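Local coordinates for hypothetical protein (Nitrosomonas europaea, PDB 2IN3) that probably acts as a thiol-disulfide oxidoreductase of the DsbA family, in its FrnE-like subfamily, and may serve as a protein disulfide isomerase, at residues Cys18-Gly23 and Thr193-Ile198; Ser70-Ile73 and Pro78-Phe81. All coordinates share one frame; numbering follows the deposited sequence.

Contact 1 of 2, residues Cys18-Gly23 and Thr193-Ile198; sequences CSWCWG and TGYRPI. With PO4 (phosphate ion), chain B; EDO (1,2-ethanediol), chain F.
Tyr195 lies against Trp20, the second of the two residues between Cys18 and Cys21, whose spacing at the start of helix 19-35 is consistent with a thioredoxin-type CxxC; the loop that carries Tyr195 follows the edge strand 187-192 of the thioredoxin fold. The loop begins at Thr193, whose carbonyl O takes a hydrogen bond from O2 of an ethanediol at 3.1 Å, and Thr193 OG1 bonds to the same hydroxyl. Past Gly194 comes Tyr195, whose backbone N binds a glycerol, probably another solvent guest. Tyr195 CB presses on Trp20 CE3 at 3.4 Å, the tightest point between the segments. With CG anti to the backbone N (chi1 170°), the phenol ring runs beside the helix, and Trp20 CZ3 sits 3.6 Å above one face of it, offset toward the rim. The two six-membered rings are tilted by 42°, centroids 5.0 Å apart, so the pair is oblique. Further out, Tyr195 CE1 comes to 3.7 Å from Gly23 O. Pro197 is the N-cap of the next helix, and Ile198, its first residue, packs on Val27 and Ile31 of helix 19-35. At the start of helix 19-35, Cys18 SG and Cys21 SG are 3.1 Å apart, consistent with reduced thiols. Ser19 holds a phosphate, probably from the crystallisation liquor, that His67 also binds: phosphate O3 accepts from Ser19 N at 3.0 Å and from Ser19 OG at 2.7 Å.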
ATOM      1  N   CYS A  18      -6.441   2.003  -1.656  1.00 45.77           N
ATOM      2  CA  CYS A  18      -7.036   2.473  -0.429  1.00 45.15           C
ATOM      3  C   CYS A  18      -6.690   3.971  -0.246  1.00 44.23           C
ATOM      4  O   CYS A  18      -5.516   4.334  -0.238  1.00 44.08           O
ATOM      5  CB  CYS A  18      -6.491   1.634   0.722  1.00 45.62           C
ATOM      6  SG  CYS A  18      -6.805   2.337   2.365  1.00 51.06           S
ATOM      7  N   SER A  19      -7.712   4.831  -0.158  1.00 42.78           N
ATOM      8  CA  SER A  19      -7.502   6.278  -0.224  1.00 41.83           C
ATOM      9  C   SER A  19      -6.807   6.802   1.019  1.00 41.87           C
ATOM     10  O   SER A  19      -5.962   7.663   0.917  1.00 41.53           O
ATOM     11  CB  SER A  19      -8.795   7.045  -0.517  1.00 41.96           C
ATOM     12  OG  SER A  19      -9.792   6.816   0.470  1.00 41.01           O
ATOM     13  N   TRP A  20      -7.161   6.292   2.194  1.00 41.94           N
ATOM     14  CA  TRP A  20      -6.451   6.699   3.416  1.00 42.71           C
ATOM     15  C   TRP A  20      -4.995   6.252   3.441  1.00 43.17           C
ATOM     16  O   TRP A  20      -4.161   6.863   4.144  1.00 43.12           O
ATOM     17  CB  TRP A  20      -7.186   6.278   4.684  1.00 42.75           C
ATOM     18  CG  TRP A  20      -8.313   7.236   5.021  1.00 42.98           C
ATOM     19  CD1 TRP A  20      -9.649   7.029   4.867  1.00 45.33           C
ATOM     20  CD2 TRP A  20      -8.165   8.556   5.544  1.00 41.67           C
ATOM     21  NE1 TRP A  20     -10.358   8.137   5.283  1.00 40.61           N
ATOM     22  CE2 TRP A  20      -9.465   9.083   5.720  1.00 42.19           C
ATOM     23  CE3 TRP A  20      -7.057   9.345   5.895  1.00 44.04           C
ATOM     24  CZ2 TRP A  20      -9.692  10.383   6.191  1.00 42.82           C
ATOM     25  CZ3 TRP A  20      -7.291  10.642   6.373  1.00 41.95           C
ATOM     26  CH2 TRP A  20      -8.591  11.134   6.521  1.00 43.68           C
ATOM     27  N   CYS A  21      -4.682   5.185   2.695  1.00 44.13           N
ATOM     28  CA  CYS A  21      -3.281   4.782   2.487  1.00 43.65           C
ATOM     29  C   CYS A  21      -2.551   5.864   1.693  1.00 44.80           C
ATOM     30  O   CYS A  21      -1.391   6.223   2.021  1.00 44.83           O
ATOM     31  CB  CYS A  21      -3.186   3.403   1.767  1.00 43.73           C
ATOM     32  SG  CYS A  21      -3.750   2.031   2.880  1.00 51.33           S
ATOM     33  N   TRP A  22      -3.192   6.391   0.642  1.00 43.19           N
ATOM     34  CA  TRP A  22      -2.612   7.556  -0.057  1.00 43.18           C
ATOM     35  C   TRP A  22      -2.523   8.783   0.875  1.00 43.49           C
ATOM     36  O   TRP A  22      -1.532   9.510   0.849  1.00 42.92           O
ATOM     37  CB  TRP A  22      -3.437   7.862  -1.284  1.00 42.48           C
ATOM     38  CG  TRP A  22      -3.041   9.016  -2.176  1.00 44.22           C
ATOM     39  CD1 TRP A  22      -3.880   9.966  -2.713  1.00 45.29           C
ATOM     40  CD2 TRP A  22      -1.750   9.246  -2.771  1.00 42.32           C
ATOM     41  NE1 TRP A  22      -3.179  10.799  -3.569  1.00 44.69           N
ATOM     42  CE2 TRP A  22      -1.874  10.380  -3.620  1.00 45.25           C
ATOM     43  CE3 TRP A  22      -0.501   8.623  -2.645  1.00 42.12           C
ATOM     44  CZ2 TRP A  22      -0.792  10.896  -4.352  1.00 43.88           C
ATOM     45  CZ3 TRP A  22       0.574   9.137  -3.388  1.00 45.07           C
ATOM     46  CH2 TRP A  22       0.417  10.260  -4.211  1.00 44.58           C
ATOM     47  N   GLY A  23      -3.535   9.008   1.717  1.00 42.10           N
ATOM     48  CA  GLY A  23      -3.440  10.095   2.712  1.00 42.64           C
ATOM     49  C   GLY A  23      -2.214   9.933   3.612  1.00 43.53           C
ATOM     50  O   GLY A  23      -1.599  10.912   4.052  1.00 42.70           O
ATOM     51  N   THR A 193      -4.178   1.010  13.402  1.00 49.38           N
ATOM     52  CA  THR A 193      -5.017   0.351  12.384  1.00 51.45           C
ATOM     53  C   THR A 193      -5.865   1.312  11.574  1.00 51.73           C
ATOM     54  O   THR A 193      -7.069   1.073  11.390  1.00 55.02           O
ATOM     55  CB  THR A 193      -6.009  -0.656  12.969  1.00 51.70           C
ATOM     56  OG1 THR A 193      -6.866   0.036  13.878  1.00 54.31           O
ATOM     57  CG2 THR A 193      -5.295  -1.775  13.673  1.00 52.88           C
ATOM     58  N   GLY A 194      -5.255   2.383  11.088  1.00 50.52           N
ATOM     59  CA  GLY A 194      -5.964   3.445  10.395  1.00 48.80           C
ATOM     60  C   GLY A 194      -5.004   4.602  10.280  1.00 48.03           C
ATOM     61  O   GLY A 194      -3.943   4.591  10.915  1.00 46.41           O
ATOM     62  N   TYR A 195      -5.352   5.575   9.443  1.00 47.39           N
ATOM     63  CA  TYR A 195      -4.560   6.808   9.322  1.00 47.67           C
ATOM     64  C   TYR A 195      -4.427   7.486  10.692  1.00 46.94           C
ATOM     65  O   TYR A 195      -5.418   7.642  11.416  1.00 44.85           O
ATOM     66  CB  TYR A 195      -5.245   7.801   8.361  1.00 48.69           C
ATOM     67  CG  TYR A 195      -4.604   9.191   8.363  1.00 49.11           C
ATOM     68  CD1 TYR A 195      -3.529   9.505   7.501  1.00 48.52           C
ATOM     69  CD2 TYR A 195      -5.062  10.177   9.224  1.00 49.46           C
ATOM     70  CE1 TYR A 195      -2.926  10.790   7.535  1.00 48.98           C
ATOM     71  CE2 TYR A 195      -4.497  11.448   9.243  1.00 50.74           C
ATOM     72  CZ  TYR A 195      -3.425  11.742   8.407  1.00 52.47           C
ATOM     73  OH  TYR A 195      -2.901  13.017   8.471  1.00 53.71           O
ATOM     74  N   ARG A 196      -3.211   7.886  11.048  1.00 47.13           N
ATOM     75  CA  ARG A 196      -3.025   8.816  12.190  1.00 48.70           C
ATOM     76  C   ARG A 196      -1.894   9.756  11.779  1.00 47.23           C
ATOM     77  O   ARG A 196      -1.053   9.383  10.946  1.00 47.47           O
ATOM     78  CB  ARG A 196      -2.683   8.061  13.505  1.00 48.69           C
ATOM     79  CG  ARG A 196      -3.843   7.195  14.081  1.00 52.22           C
ATOM     80  CD  ARG A 196      -3.536   6.551  15.451  1.00 52.58           C
ATOM     81  NE  ARG A 196      -3.685   7.544  16.532  1.00 61.45           N
ATOM     82  CZ  ARG A 196      -3.363   7.362  17.818  1.00 62.68           C
ATOM     83  NH1 ARG A 196      -3.531   8.360  18.680  1.00 63.86           N
ATOM     84  NH2 ARG A 196      -2.888   6.197  18.258  1.00 63.77           N
ATOM     85  N   PRO A 197      -1.864  10.976  12.334  1.00 47.37           N
ATOM     86  CA  PRO A 197      -0.766  11.915  12.042  1.00 47.13           C
ATOM     87  C   PRO A 197       0.605  11.428  12.519  1.00 47.11           C
ATOM     88  O   PRO A 197       0.690  10.571  13.409  1.00 48.03           O
ATOM     89  CB  PRO A 197      -1.181  13.191  12.783  1.00 47.12           C
ATOM     90  CG  PRO A 197      -2.666  13.055  12.993  1.00 47.67           C
ATOM     91  CD  PRO A 197      -2.900  11.588  13.189  1.00 46.11           C
ATOM     92  N   ILE A 198       1.654  11.965  11.914  1.00 45.98           N
ATOM     93  CA  ILE A 198       3.048  11.593  12.232  1.00 46.06           C
ATOM     94  C   ILE A 198       3.384  11.757  13.730  1.00 46.03           C
ATOM     95  O   ILE A 198       4.160  10.964  14.285  1.00 46.04           O
ATOM     96  CB  ILE A 198       4.057  12.355  11.301  1.00 45.96           C
ATOM     97  CG1 ILE A 198       5.487  11.831  11.389  1.00 47.16           C
ATOM     98  CG2 ILE A 198       4.092  13.852  11.585  1.00 46.63           C
ATOM     99  CD1 ILE A 198       5.670  10.395  10.995  1.00 49.02           C
TER
HETATM  100  P   PO4 B 215     -11.494   3.655   0.394  1.00 53.06           P
HETATM  101  O1  PO4 B 215     -12.939   3.971   0.126  1.00 54.26           O
HETATM  102  O2  PO4 B 215     -11.191   2.174   0.301  1.00 56.79           O
HETATM  103  O3  PO4 B 215     -10.641   4.436  -0.557  1.00 48.46           O
HETATM  104  O4  PO4 B 215     -11.230   4.030   1.850  1.00 55.01           O
HETATM  105  C1  EDO F 219     -10.475   4.288  13.299  1.00121.03           C
HETATM  106  O1  EDO F 219      -9.777   4.933  12.222  1.00120.50           O
HETATM  107  C2  EDO F 219     -10.136   2.789  13.302  1.00121.23           C
HETATM  108  O2  EDO F 219      -8.721   2.600  13.519  1.00121.16           O

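Contact 2 of 2, residues Ser70-Ile73 and Pro78-Phe81; sequences SVHI and PFTF. With EDO (1,2-ethanediol), chain D.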
ATOM      1  N   SER A  70     -12.431  13.486   2.041  1.00 45.50           N
ATOM      2  CA  SER A  70     -11.907  13.520   3.410  1.00 44.77           C
ATOM      3  C   SER A  70     -10.407  13.476   3.458  1.00 44.70           C
ATOM      4  O   SER A  70      -9.803  14.247   4.212  1.00 44.77           O
ATOM      5  CB  SER A  70     -12.442  12.385   4.300  1.00 45.26           C
ATOM      6  OG  SER A  70     -13.840  12.394   4.330  1.00 47.50           O
ATOM      7  N   VAL A  71      -9.820  12.560   2.683  1.00 45.15           N
ATOM      8  CA  VAL A  71      -8.358  12.402   2.615  1.00 45.34           C
ATOM      9  C   VAL A  71      -7.728  13.700   2.089  1.00 45.05           C
ATOM     10  O   VAL A  71      -6.759  14.227   2.657  1.00 44.29           O
ATOM     11  CB  VAL A  71      -7.954  11.214   1.716  1.00 45.20           C
ATOM     12  CG1 VAL A  71      -6.413  11.210   1.502  1.00 45.17           C
ATOM     13  CG2 VAL A  71      -8.368   9.911   2.347  1.00 46.72           C
ATOM     14  N   HIS A  72      -8.294  14.208   1.003  1.00 44.51           N
ATOM     15  CA  HIS A  72      -7.751  15.417   0.392  1.00 45.81           C
ATOM     16  C   HIS A  72      -7.742  16.599   1.362  1.00 45.75           C
ATOM     17  O   HIS A  72      -6.720  17.254   1.543  1.00 44.90           O
ATOM     18  CB  HIS A  72      -8.533  15.802  -0.858  1.00 45.87           C
ATOM     19  CG  HIS A  72      -8.005  17.028  -1.514  1.00 47.56           C
ATOM     20  ND1 HIS A  72      -6.710  17.104  -1.982  1.00 46.35           N
ATOM     21  CD2 HIS A  72      -8.570  18.233  -1.752  1.00 49.53           C
ATOM     22  CE1 HIS A  72      -6.499  18.309  -2.483  1.00 49.14           C
ATOM     23  NE2 HIS A  72      -7.614  19.009  -2.364  1.00 50.28           N
ATOM     24  N   ILE A  73      -8.870  16.868   2.015  1.00 45.99           N
ATOM     25  CA  ILE A  73      -8.908  18.058   2.864  1.00 47.31           C
ATOM     26  C   ILE A  73      -8.144  17.880   4.175  1.00 47.07           C
ATOM     27  O   ILE A  73      -7.637  18.852   4.724  1.00 46.35           O
ATOM     28  CB  ILE A  73     -10.318  18.590   3.087  1.00 48.71           C
ATOM     29  CG1 ILE A  73     -11.158  17.650   3.937  1.00 48.12           C
ATOM     30  CG2 ILE A  73     -10.995  18.942   1.732  1.00 51.28           C
ATOM     31  CD1 ILE A  73     -12.494  18.312   4.329  1.00 55.20           C
ATOM     32  N   PRO A  78      -3.271  14.753  -3.348  1.00 47.51           N
ATOM     33  CA  PRO A  78      -4.099  15.138  -4.506  1.00 47.63           C
ATOM     34  C   PRO A  78      -5.013  13.994  -5.011  1.00 47.22           C
ATOM     35  O   PRO A  78      -4.665  12.814  -4.911  1.00 46.78           O
ATOM     36  CB  PRO A  78      -3.046  15.506  -5.565  1.00 47.25           C
ATOM     37  CG  PRO A  78      -1.860  14.594  -5.212  1.00 47.58           C
ATOM     38  CD  PRO A  78      -1.852  14.531  -3.717  1.00 47.84           C
ATOM     39  N   PHE A  79      -6.167  14.375  -5.563  1.00 46.78           N
ATOM     40  CA  PHE A  79      -7.065  13.456  -6.277  1.00 46.63           C
ATOM     41  C   PHE A  79      -7.624  14.227  -7.464  1.00 46.20           C
ATOM     42  O   PHE A  79      -7.846  15.418  -7.360  1.00 45.82           O
ATOM     43  CB  PHE A  79      -8.269  13.034  -5.404  1.00 46.04           C
ATOM     44  CG  PHE A  79      -7.908  12.224  -4.173  1.00 47.72           C
ATOM     45  CD1 PHE A  79      -8.069  10.835  -4.168  1.00 45.83           C
ATOM     46  CD2 PHE A  79      -7.488  12.859  -3.008  1.00 45.24           C
ATOM     47  CE1 PHE A  79      -7.797  10.080  -3.036  1.00 46.97           C
ATOM     48  CE2 PHE A  79      -7.174  12.116  -1.864  1.00 46.49           C
ATOM     49  CZ  PHE A  79      -7.314  10.735  -1.873  1.00 45.31           C
ATOM     50  N   THR A  80      -7.843  13.540  -8.580  1.00 45.74           N
ATOM     51  CA  THR A  80      -8.556  14.110  -9.724  1.00 45.69           C
ATOM     52  C   THR A  80      -9.994  13.654  -9.650  1.00 45.59           C
ATOM     53  O   THR A  80     -10.293  12.475  -9.813  1.00 44.86           O
ATOM     54  CB  THR A  80      -7.932  13.688 -11.051  1.00 45.66           C
ATOM     55  OG1 THR A  80      -6.535  13.955 -10.991  1.00 45.38           O
ATOM     56  CG2 THR A  80      -8.546  14.473 -12.211  1.00 45.45           C
ATOM     57  N   PHE A  81     -10.877  14.593  -9.325  1.00 45.49           N
ATOM     58  CA  PHE A  81     -12.254  14.251  -9.051  1.00 45.82           C
ATOM     59  C   PHE A  81     -13.065  14.245 -10.328  1.00 46.68           C
ATOM     60  O   PHE A  81     -14.042  13.506 -10.435  1.00 47.12           O
ATOM     61  CB  PHE A  81     -12.860  15.224  -8.028  1.00 45.33           C
ATOM     62  CG  PHE A  81     -12.359  15.005  -6.647  1.00 44.11           C
ATOM     63  CD1 PHE A  81     -12.811  13.949  -5.896  1.00 44.90           C
ATOM     64  CD2 PHE A  81     -11.395  15.842  -6.100  1.00 44.33           C
ATOM     65  CE1 PHE A  81     -12.332  13.740  -4.609  1.00 45.55           C
ATOM     66  CE2 PHE A  81     -10.915  15.631  -4.812  1.00 44.22           C
ATOM     67  CZ  PHE A  81     -11.378  14.580  -4.076  1.00 45.63           C
TER
HETATM   68  C1  EDO D 217     -14.038  16.039   5.525  1.00 56.71           C
HETATM   69  O1  EDO D 217     -14.524  15.229   4.448  1.00 56.80           O
HETATM   70  C2  EDO D 217     -13.846  15.178   6.752  1.00 57.54           C
HETATM   71  O2  EDO D 217     -14.982  14.315   6.780  1.00 61.56           O
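The end of helix 58-75, in the helical insertion of a DsbA-like fold, is covered by the chain that leaves it: after a short turn, Pro78-Phe81 folds back so that Phe79 lies on Val71 and His72. No hydrogen bond joins the two segments, and the contact is almost wholly apolar. Val71 CG1 comes up to the edge of the Phe79 ring, close to the ring plane, and touches CZ at 3.5 Å; the two side chains cross at about a right angle. Next to it, Phe79 CE2 reaches the helix backbone at His72 N, 3.7 Å away, while CD2 rests on His72 CB at 3.8 Å. Trp68 stacks on the Phe79 ring, and Trp22 and Tyr123 meet it edge-to-face, so this phenylalanine is the meeting point of several aromatics. With an alanine here, Val71 CG1 and His72 CB would probably lose their cover and a gap would open among Trp68, Trp22 and Tyr123. His72 swings CG anti to its own N (chi1 -180°), which carries the imidazole over the turn: ND1 stands 4.1 Å from Pro78 CA and is hydrogen-bonded to Gln77 O, tying the turn to the helix. Phe81 extends the apolar patch. Phe79 CB sits 3.6 Å above one face of its ring, and His69 stacks on it; His72 CB is a looser neighbour, 4.5 Å from Phe81 CZ at the ring edge. The whole is a helix C-terminus with its following loop doubled back on the last turns, within the inserted helical domain characteristic of DsbA relatives.

Contact 1 is partly buried and ties the start of helix 19-35 to the loop before helix 198-211, both in the thioredoxin-like part; contact 2 lies at the surface, its centre about 17 Å from the centre of the chain, and closes a local turn in the helical insertion. Neither has a hydrogen bond between its segments. Contact 1 rests on one aromatic pair beside a polar helix start where a phosphate is bound in the crystal, whereas contact 2 is an aliphatic-aromatic cluster. Their centres are about 13 Å apart, yet they meet: Val71 CG2 packs on Trp20 CD2 at 3.5 Å, and Trp22 NE1 probably hydrogen-bonds to Pro78 O at 2.8 Å. The insertion rests on helix 19-35.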